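Local structure of MaoC-like dehydratase (Phytophthora Capsici, 3KH8) at residues G141-K146 with T165-G170; N210-T215 with T290-M295; P284-E289 with K310-V315. The protein probably catalyses the reversible hydration of enoyl-thioesters to 3-hydroxyacyl-thioesters, as a MaoC-like lyase built on the hot dog fold. All blocks are in the same frame, centred on the assembly; numbering follows the deposited sequence.

Interaction 1 of 3, residues G141-K146 with T165-G170; sequences GTLTGK and TQFEDG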
loop_
_atom_site.group_PDB
_atom_site.type_symbol
_atom_site.label_atom_id
_atom_site.label_comp_id
_atom_site.label_asym_id
_atom_site.label_seq_id
_atom_site.Cartn_x
_atom_site.Cartn_y
_atom_site.Cartn_z
ATOM N N GLY A 141 -17.307 2.302 5.205
ATOM C CA GLY A 141 -18.349 3.286 5.466
ATOM C C GLY A 141 -18.454 4.396 4.444
ATOM O O GLY A 141 -17.559 4.599 3.625
ATOM N N THR A 142 -19.567 5.112 4.506
ATOM C CA THR A 142 -19.819 6.252 3.647
ATOM C C THR A 142 -20.197 7.426 4.542
ATOM O O THR A 142 -21.039 7.295 5.428
ATOM C CB THR A 142 -20.940 5.946 2.623
ATOM O OG1 THR A 142 -20.470 4.971 1.685
ATOM C CG2 THR A 142 -21.348 7.197 1.862
ATOM N N LEU A 143 -19.555 8.565 4.307
ATOM C CA LEU A 143 -19.732 9.739 5.151
ATOM C C LEU A 143 -20.075 10.962 4.326
ATOM O O LEU A 143 -19.675 11.070 3.166
ATOM C CB LEU A 143 -18.454 10.017 5.952
ATOM C CG LEU A 143 -17.895 8.922 6.867
ATOM C CD1 LEU A 143 -16.487 9.281 7.289
ATOM C CD2 LEU A 143 -18.782 8.700 8.090
ATOM N N THR A 144 -20.826 11.876 4.933
ATOM C CA THR A 144 -21.049 13.195 4.364
ATOM C C THR A 144 -19.978 14.147 4.889
ATOM O O THR A 144 -19.788 14.274 6.100
ATOM C CB THR A 144 -22.457 13.736 4.718
ATOM O OG1 THR A 144 -23.452 12.899 4.122
ATOM C CG2 THR A 144 -22.642 15.158 4.203
ATOM N N GLY A 145 -19.273 14.798 3.970
ATOM C CA GLY A 145 -18.295 15.820 4.324
ATOM C C GLY A 145 -18.836 17.215 4.082
ATOM O O GLY A 145 -19.404 17.493 3.023
ATOM N N LYS A 146 -18.665 18.087 5.073
ATOM C CA LYS A 146 -19.049 19.493 4.955
ATOM C C LYS A 146 -17.832 20.369 5.209
ATOM O O LYS A 146 -17.272 20.365 6.310
ATOM C CB LYS A 146 -20.170 19.844 5.937
ATOM C CG LYS A 146 -21.485 19.129 5.679
ATOM C CD LYS A 146 -22.595 19.693 6.551
ATOM C CE LYS A 146 -23.874 18.860 6.457
ATOM N NZ LYS A 146 -24.413 18.757 5.069
ATOM N N THR A 165 -13.428 20.780 8.044
ATOM C CA THR A 165 -14.192 19.695 7.440
ATOM C C THR A 165 -14.885 18.906 8.539
ATOM O O THR A 165 -14.242 18.432 9.475
ATOM C CB THR A 165 -13.295 18.759 6.597
ATOM O OG1 THR A 165 -12.667 19.515 5.559
ATOM C CG2 THR A 165 -14.119 17.636 5.967
ATOM N N GLN A 166 -16.201 18.787 8.424
ATOM C CA GLN A 166 -16.978 17.966 9.339
ATOM C C GLN A 166 -17.488 16.723 8.616
ATOM O O GLN A 166 -18.135 16.827 7.572
ATOM C CB GLN A 166 -18.144 18.770 9.921
ATOM C CG GLN A 166 -17.731 19.818 10.947
ATOM C CD GLN A 166 -18.896 20.665 11.420
ATOM O OE1 GLN A 166 -19.361 21.558 10.709
ATOM N NE2 GLN A 166 -19.375 20.390 12.628
ATOM N N PHE A 167 -17.172 15.552 9.164
ATOM C CA PHE A 167 -17.694 14.291 8.645
ATOM C C PHE A 167 -18.776 13.734 9.551
ATOM O O PHE A 167 -18.654 13.758 10.780
ATOM C CB PHE A 167 -16.587 13.252 8.451
ATOM C CG PHE A 167 -15.701 13.524 7.273
ATOM C CD1 PHE A 167 -16.200 13.432 5.973
ATOM C CD2 PHE A 167 -14.367 13.874 7.460
ATOM C CE1 PHE A 167 -15.387 13.687 4.881
ATOM C CE2 PHE A 167 -13.543 14.126 6.372
ATOM C CZ PHE A 167 -14.053 14.035 5.079
ATOM N N GLU A 168 -19.833 13.231 8.922
ATOM C CA GLU A 168 -20.984 12.677 9.621
ATOM C C GLU A 168 -21.622 11.554 8.806
ATOM O O GLU A 168 -21.457 11.489 7.587
ATOM C CB GLU A 168 -22.017 13.781 9.890
ATOM C CG GLU A 168 -22.408 14.582 8.644
ATOM C CD GLU A 168 -23.412 15.687 8.920
ATOM O OE1 GLU A 168 -23.419 16.246 10.038
ATOM O OE2 GLU A 168 -24.192 16.006 8.004
ATOM N N ASP A 169 -22.332 10.661 9.489
ATOM C CA ASP A 169 -23.244 9.734 8.816
ATOM C C ASP A 169 -24.665 9.954 9.334
ATOM O O ASP A 169 -24.937 10.971 9.980
ATOM C CB ASP A 169 -22.789 8.273 8.964
ATOM C CG ASP A 169 -22.619 7.836 10.411
ATOM O OD1 ASP A 169 -23.156 8.496 11.331
ATOM O OD2 ASP A 169 -21.940 6.810 10.629
ATOM N N GLY A 170 -25.562 9.011 9.047
ATOM C CA GLY A 170 -26.948 9.078 9.511
ATOM C C GLY A 170 -27.106 9.104 11.024
ATOM O O GLY A 170 -28.140 9.538 11.532
HETATM O O HOH W 1 -17.551 22.475 7.985
#
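Thr144 and Glu168 pair through their backbones, and so do Lys146 and Gln166. Thr144 N gives a bond of 2.8 Å to Glu168 O, and Glu168 N returns one to Thr144 O. Two residues on, Lys146 N reaches Gln166 O and Gln166 N reaches Lys146 O at 2.8 Å, nearly straight at 170°. Lys146 O also takes a water, which makes a weak second bond to Gln166 OE1. Gly145 and Phe167 form the non-hydrogen-bonded pair between them. There Phe167 CA lies 3.3 Å from Thr144 O in a CA-H...O contact.

Thr144, Lys146, Gln166 and Glu168 share one face. Glu168 CG sits between the backbone N and carbonyl carbon (chi1 52°), and from there the chain runs alongside Thr144 and ends beside Lys146. Glu168 OE2 meets Lys146 CE at 3.3 Å. The ammonium itself is turned off by the bend at chi4, and Lys146 NZ stays 4.0 Å from Glu168 OE2. That is beyond a salt bridge, though the opposite charges probably still attract.

Leu143 and Phe167 lie on the other face and cross at about a right angle, with Leu143 CB 4.1 Å from Phe167 CD1. Phe167 CD1 packs 3.6 Å from Gly145 CA. Thr165 CG2 lies over one ring face, towards the rim.

This is a beta hairpin of strands 141-154 and 158-169 in the hot dog sheet. Strand 48-54 pairs with the first strand and strand 172-184 with the second, while Leu91 and Pro92 of helix 91-94 pack on Phe167.

Interaction 2 of 3, residues N210-T215 with T290-M295; sequences NDEFKT and TIQTRM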
loop_
_atom_site.group_PDB
_atom_site.type_symbol
_atom_site.label_atom_id
_atom_site.label_comp_id
_atom_site.label_asym_id
_atom_site.label_seq_id
_atom_site.Cartn_x
_atom_site.Cartn_y
_atom_site.Cartn_z
ATOM N N ASN A 210 9.740 8.565 24.733
ATOM C CA ASN A 210 10.277 8.692 23.386
ATOM C C ASN A 210 9.962 7.449 22.575
ATOM O O ASN A 210 9.876 6.349 23.120
ATOM C CB ASN A 210 11.793 8.906 23.421
ATOM C CG ASN A 210 12.186 10.221 24.064
ATOM O OD1 ASN A 210 12.075 11.286 23.453
ATOM N ND2 ASN A 210 12.661 10.151 25.303
ATOM N N ASP A 211 9.776 7.638 21.274
ATOM C CA ASP A 211 9.603 6.536 20.340
ATOM C C ASP A 211 10.295 6.959 19.056
ATOM O O ASP A 211 10.492 8.152 18.813
ATOM C CB ASP A 211 8.112 6.255 20.096
ATOM C CG ASP A 211 7.841 4.836 19.562
ATOM O OD1 ASP A 211 8.799 4.091 19.257
ATOM O OD2 ASP A 211 6.651 4.467 19.444
ATOM N N GLU A 212 10.693 5.990 18.243
ATOM C CA GLU A 212 11.250 6.315 16.937
ATOM C C GLU A 212 10.790 5.337 15.875
ATOM O O GLU A 212 10.508 4.172 16.161
ATOM C CB GLU A 212 12.782 6.406 16.974
ATOM C CG GLU A 212 13.495 5.106 17.294
ATOM C CD GLU A 212 14.987 5.172 17.012
ATOM O OE1 GLU A 212 15.616 6.216 17.300
ATOM O OE2 GLU A 212 15.530 4.170 16.501
ATOM N N PHE A 213 10.701 5.838 14.650
ATOM C CA PHE A 213 10.357 5.017 13.507
ATOM C C PHE A 213 11.226 5.405 12.322
ATOM O O PHE A 213 11.248 6.564 11.907
ATOM C CB PHE A 213 8.867 5.135 13.153
ATOM C CG PHE A 213 8.476 4.344 11.932
ATOM C CD1 PHE A 213 8.407 2.951 11.983
ATOM C CD2 PHE A 213 8.198 4.988 10.727
ATOM C CE1 PHE A 213 8.058 2.213 10.852
ATOM C CE2 PHE A 213 7.853 4.260 9.594
ATOM C CZ PHE A 213 7.784 2.870 9.658
ATOM N N LYS A 214 11.956 4.422 11.807
ATOM C CA LYS A 214 12.756 4.577 10.602
ATOM C C LYS A 214 11.822 4.482 9.398
ATOM O O LYS A 214 11.287 3.409 9.108
ATOM C CB LYS A 214 13.840 3.484 10.563
ATOM C CG LYS A 214 14.610 3.321 9.248
ATOM C CD LYS A 214 15.532 4.484 8.946
ATOM C CE LYS A 214 16.450 4.163 7.766
ATOM N NZ LYS A 214 15.727 4.148 6.453
ATOM N N THR A 215 11.606 5.604 8.713
ATOM C CA THR A 215 10.801 5.578 7.491
ATOM C C THR A 215 11.579 4.935 6.340
ATOM O O THR A 215 12.811 4.925 6.341
ATOM C CB THR A 215 10.297 6.982 7.067
ATOM O OG1 THR A 215 11.398 7.786 6.619
ATOM C CG2 THR A 215 9.571 7.681 8.221
ATOM N N THR A 290 14.707 9.003 10.001
ATOM C CA THR A 290 14.134 8.466 11.230
ATOM C C THR A 290 13.339 9.542 11.965
ATOM O O THR A 290 13.872 10.615 12.279
ATOM C CB THR A 290 15.232 7.892 12.159
ATOM O OG1 THR A 290 15.994 6.915 11.440
ATOM C CG2 THR A 290 14.621 7.239 13.400
ATOM N N ILE A 291 12.068 9.251 12.228
ATOM C CA ILE A 291 11.194 10.184 12.937
ATOM C C ILE A 291 11.092 9.807 14.409
ATOM O O ILE A 291 10.575 8.736 14.750
ATOM C CB ILE A 291 9.779 10.260 12.310
ATOM C CG1 ILE A 291 9.853 10.813 10.879
ATOM C CG2 ILE A 291 8.845 11.121 13.187
ATOM C CD1 ILE A 291 8.515 10.778 10.107
ATOM N N GLN A 292 11.591 10.694 15.269
ATOM C CA GLN A 292 11.499 10.532 16.720
ATOM C C GLN A 292 10.307 11.312 17.245
ATOM O O GLN A 292 10.167 12.503 16.953
ATOM C CB GLN A 292 12.758 11.066 17.412
ATOM C CG GLN A 292 14.056 10.360 17.062
ATOM C CD GLN A 292 15.278 11.127 17.555
ATOM O OE1 GLN A 292 15.415 12.328 17.314
ATOM N NE2 GLN A 292 16.172 10.433 18.242
ATOM N N THR A 293 9.463 10.656 18.032
ATOM C CA THR A 293 8.358 11.346 18.686
ATOM C C THR A 293 8.683 11.566 20.171
ATOM O O THR A 293 8.862 10.603 20.927
ATOM C CB THR A 293 7.009 10.598 18.494
ATOM O OG1 THR A 293 6.753 10.424 17.093
ATOM C CG2 THR A 293 5.856 11.383 19.103
ATOM N N ARG A 294 8.785 12.836 20.562
ATOM C CA ARG A 294 9.034 13.222 21.958
ATOM C C ARG A 294 7.704 13.510 22.635
ATOM O O ARG A 294 6.928 14.322 22.141
ATOM C CB ARG A 294 9.883 14.494 22.032
ATOM C CG ARG A 294 11.195 14.461 21.285
ATOM C CD ARG A 294 11.782 15.863 21.225
ATOM N NE ARG A 294 13.168 15.846 20.770
ATOM C CZ ARG A 294 13.843 16.920 20.367
ATOM N NH1 ARG A 294 13.258 18.113 20.343
ATOM N NH2 ARG A 294 15.100 16.796 19.974
ATOM N N MET A 295 7.450 12.866 23.772
ATOM C CA MET A 295 6.148 12.984 24.427
ATOM C C MET A 295 6.227 13.459 25.881
ATOM O O MET A 295 7.020 12.943 26.678
ATOM C CB MET A 295 5.370 11.666 24.316
ATOM C CG MET A 295 5.045 11.264 22.866
ATOM S SD MET A 295 4.538 9.543 22.659
ATOM C CE MET A 295 6.102 8.677 22.754
HETATM O O HOH W 2 8.256 8.094 16.340
#
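Thr215 CG2 meets Ile291 CD1 at 3.8 Å, and these methyls mark the close-packed side of the contact. The two side chains cross at a slant. Ile291 CG1 stands beside its backbone N (chi1 -64°) and places CD1 next to the threonine. Ser254 and Val257 of helix 251-266 also touch Ile291. Farther along, Met295 bends at chi3 and brings CE to 4.1 Å from Asp211 CB.

The backbones pair tightly. Phe213 and Ile291 exchange two bonds, with Ile291 N 2.8 Å from Phe213 O. Asp211 and Thr293 do the same. A water donates to Ile291 O at 2.9 Å and is also bonded to Thr293 OG1.

Strands 209-214 and 290-297 run antiparallel in the hot dog sheet, and helix 251-266 lies against the face that bears Ile291 and Thr293. This fits the fold, in which a sheet wraps a long helix.

The opposite face is looser and more polar. Here Asn210, Glu212 and Lys214 are exposed. Thr290 is buried even so: its CG2 rests 3.7 Å from Phe213 O, and its OG1 is hydrogen-bonded to Glu311. Lys214 crosses it at about a right angle, with CD 3.5 Å from Thr290 OG1. The lysine doubles back through bends at chi2 and chi4, and Lys214 NZ donates to Thr215 O at 3.0 Å. Glu212 instead forms a salt bridge with Lys310. Asn210 OD1 touches Arg294 CG at 3.9 Å, the amide nearly perpendicular to the guanidinium.

Interaction 3 of 3, residues P284-E289 with K310-V315; sequences PCFPGE and KERGAV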
loop_
_atom_site.group_PDB
_atom_site.type_symbol
_atom_site.label_atom_id
_atom_site.label_comp_id
_atom_site.label_asym_id
_atom_site.label_seq_id
_atom_site.Cartn_x
_atom_site.Cartn_y
_atom_site.Cartn_z
ATOM N N PRO A 284 10.559 20.274 6.623
ATOM C CA PRO A 284 10.258 19.065 5.864
ATOM C C PRO A 284 11.021 17.827 6.322
ATOM O O PRO A 284 12.099 17.928 6.915
ATOM C CB PRO A 284 10.648 19.443 4.432
ATOM C CG PRO A 284 11.708 20.468 4.591
ATOM C CD PRO A 284 11.370 21.228 5.840
ATOM N N CYS A 285 10.431 16.670 6.039
ATOM C CA CYS A 285 11.032 15.371 6.291
ATOM C C CYS A 285 11.318 14.701 4.947
ATOM O O CYS A 285 10.564 14.867 3.990
ATOM C CB CYS A 285 10.068 14.513 7.110
ATOM S SG CYS A 285 10.674 12.883 7.572
ATOM N N PHE A 286 12.411 13.949 4.877
ATOM C CA PHE A 286 12.734 13.212 3.663
ATOM C C PHE A 286 12.505 11.722 3.878
ATOM O O PHE A 286 12.909 11.174 4.910
ATOM C CB PHE A 286 14.169 13.504 3.206
ATOM C CG PHE A 286 14.424 14.960 2.942
ATOM C CD1 PHE A 286 13.984 15.553 1.761
ATOM C CD2 PHE A 286 15.084 15.747 3.884
ATOM C CE1 PHE A 286 14.206 16.901 1.517
ATOM C CE2 PHE A 286 15.312 17.096 3.648
ATOM C CZ PHE A 286 14.870 17.677 2.459
ATOM N N PRO A 287 11.837 11.060 2.914
ATOM C CA PRO A 287 11.606 9.623 3.062
ATOM C C PRO A 287 12.937 8.911 3.265
ATOM O O PRO A 287 13.906 9.200 2.556
ATOM C CB PRO A 287 10.979 9.219 1.720
ATOM C CG PRO A 287 10.501 10.485 1.101
ATOM C CD PRO A 287 11.427 11.556 1.588
ATOM N N GLY A 288 12.993 8.016 4.244
ATOM C CA GLY A 288 14.247 7.364 4.612
ATOM C C GLY A 288 14.802 7.840 5.942
ATOM O O GLY A 288 15.612 7.153 6.563
ATOM N N GLU A 289 14.364 9.018 6.382
ATOM C CA GLU A 289 14.814 9.577 7.651
ATOM C C GLU A 289 14.068 8.965 8.832
ATOM O O GLU A 289 12.942 8.459 8.680
ATOM C CB GLU A 289 14.686 11.107 7.646
ATOM C CG GLU A 289 15.615 11.783 6.634
ATOM C CD GLU A 289 15.660 13.295 6.771
ATOM O OE1 GLU A 289 14.593 13.935 6.892
ATOM O OE2 GLU A 289 16.778 13.843 6.747
ATOM N N LYS A 310 15.763 12.408 13.402
ATOM C CA LYS A 310 16.925 11.990 14.193
ATOM C C LYS A 310 18.253 12.379 13.541
ATOM O O LYS A 310 19.167 12.867 14.215
ATOM C CB LYS A 310 16.876 10.476 14.430
ATOM C CG LYS A 310 17.957 9.944 15.363
ATOM C CD LYS A 310 17.768 8.466 15.631
ATOM C CE LYS A 310 18.778 7.956 16.635
ATOM N NZ LYS A 310 18.620 6.488 16.829
ATOM N N GLU A 311 18.343 12.184 12.229
ATOM C CA GLU A 311 19.599 12.366 11.500
ATOM C C GLU A 311 20.064 13.824 11.441
ATOM O O GLU A 311 21.255 14.088 11.280
ATOM C CB GLU A 311 19.499 11.778 10.085
ATOM C CG GLU A 311 19.424 10.241 10.028
ATOM C CD GLU A 311 18.010 9.682 10.216
ATOM O OE1 GLU A 311 17.057 10.467 10.428
ATOM O OE2 GLU A 311 17.855 8.443 10.148
ATOM N N ARG A 312 19.124 14.760 11.581
ATOM C CA ARG A 312 19.418 16.186 11.425
ATOM C C ARG A 312 19.058 17.018 12.654
ATOM O O ARG A 312 19.341 18.221 12.699
ATOM C CB ARG A 312 18.699 16.747 10.190
ATOM C CG ARG A 312 19.209 16.192 8.862
ATOM C CD ARG A 312 18.526 16.833 7.660
ATOM N NE ARG A 312 17.148 16.371 7.488
ATOM C CZ ARG A 312 16.065 17.124 7.665
ATOM N NH1 ARG A 312 16.178 18.400 8.019
ATOM N NH2 ARG A 312 14.858 16.599 7.483
ATOM N N GLY A 313 18.426 16.381 13.638
ATOM C CA GLY A 313 17.937 17.067 14.835
ATOM C C GLY A 313 16.918 18.158 14.545
ATOM O O GLY A 313 16.766 19.093 15.328
ATOM N N ALA A 314 16.224 18.044 13.417
ATOM C CA ALA A 314 15.261 19.060 12.999
ATOM C C ALA A 314 13.840 18.684 13.401
ATOM O O ALA A 314 13.369 17.585 13.098
ATOM C CB ALA A 314 15.344 19.280 11.497
ATOM N N VAL A 315 13.159 19.598 14.081
ATOM C CA VAL A 315 11.754 19.386 14.423
ATOM C C VAL A 315 10.902 19.520 13.154
ATOM O O VAL A 315 10.985 20.529 12.451
ATOM C CB VAL A 315 11.262 20.352 15.534
ATOM C CG1 VAL A 315 12.153 20.257 16.784
ATOM C CG2 VAL A 315 11.203 21.774 15.035
HETATM O O HOH W 3 13.689 19.667 8.156
HETATM O O HOH W 4 18.113 7.654 7.535
#
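Pro284 O accepts a bond from Arg312 NH2 at 3.1 Å, with the donor tilted 16° from the carbonyl plane. A water bridges the same oxygen to Arg312 NH1. Both segments belong to the MaoC-like half of the chain, which has the hot dog fold. Segment 284-289 is the loop between strands 274-281 and 290-297, and Arg312 stands in the turn that joins strands 302-309 and 314-324. At that turn Gly313 and Ala314 both face Val309 in a G1 beta bulge.

Phe286 comes next. Its CE2 lies 3.8 Å above one face of the Arg312 guanidinium, toward the rim, with the two planes steeply inclined. Phe286 also starts a type II beta turn ending at Glu289, closed by Glu289 N to Phe286 O. Gly288 takes the positive phi of this turn. Its carbonyl O shares a water with Glu311 OE2, which is also hydrogen-bonded to Thr290.

Glu289 ends the segment and carries the salt bridge. Its carboxylate is nearly coplanar with the guanidinium, and Arg312 grips it side-on through NE and NH2. The bend at chi3 (-73°) turns the guanidinium edge to the acid. Both oxygens use their syn lone pairs. Glu289 OE1 has a second donor, Phe286 N, at 3.0 Å from above the carboxylate plane. The carboxylate is thus held to both the arginine and its own turn. Glu311 OE1 lies 3.7 Å from Glu289 CB. The Arg312 NE to Glu289 OE2 bond is 2.7 Å and almost straight, at 179°.

How the interactions relate
From the N terminus, interaction 1 comes first. It pairs the two strands of a hairpin and is complete before either of the others opens. Interaction 2 then starts at 210-215 and closes a long loop at 290-295, with helix 251-266 inside it. Interaction 3 opens at 284-289, within that loop, and closes at 310-315, so the two cross. It ties the loop before strand 290-297 to the turn between strands 302-309 and 314-324. Interactions 2 and 3 touch where Thr215 OG1 probably bonds to Glu289 O. Interaction 1 lies across the chain's centre, in the MFE-2 hydratase 2 N-terminal domain, its centre 32 Å from that of interaction 2. All these strands belong to one antiparallel sheet.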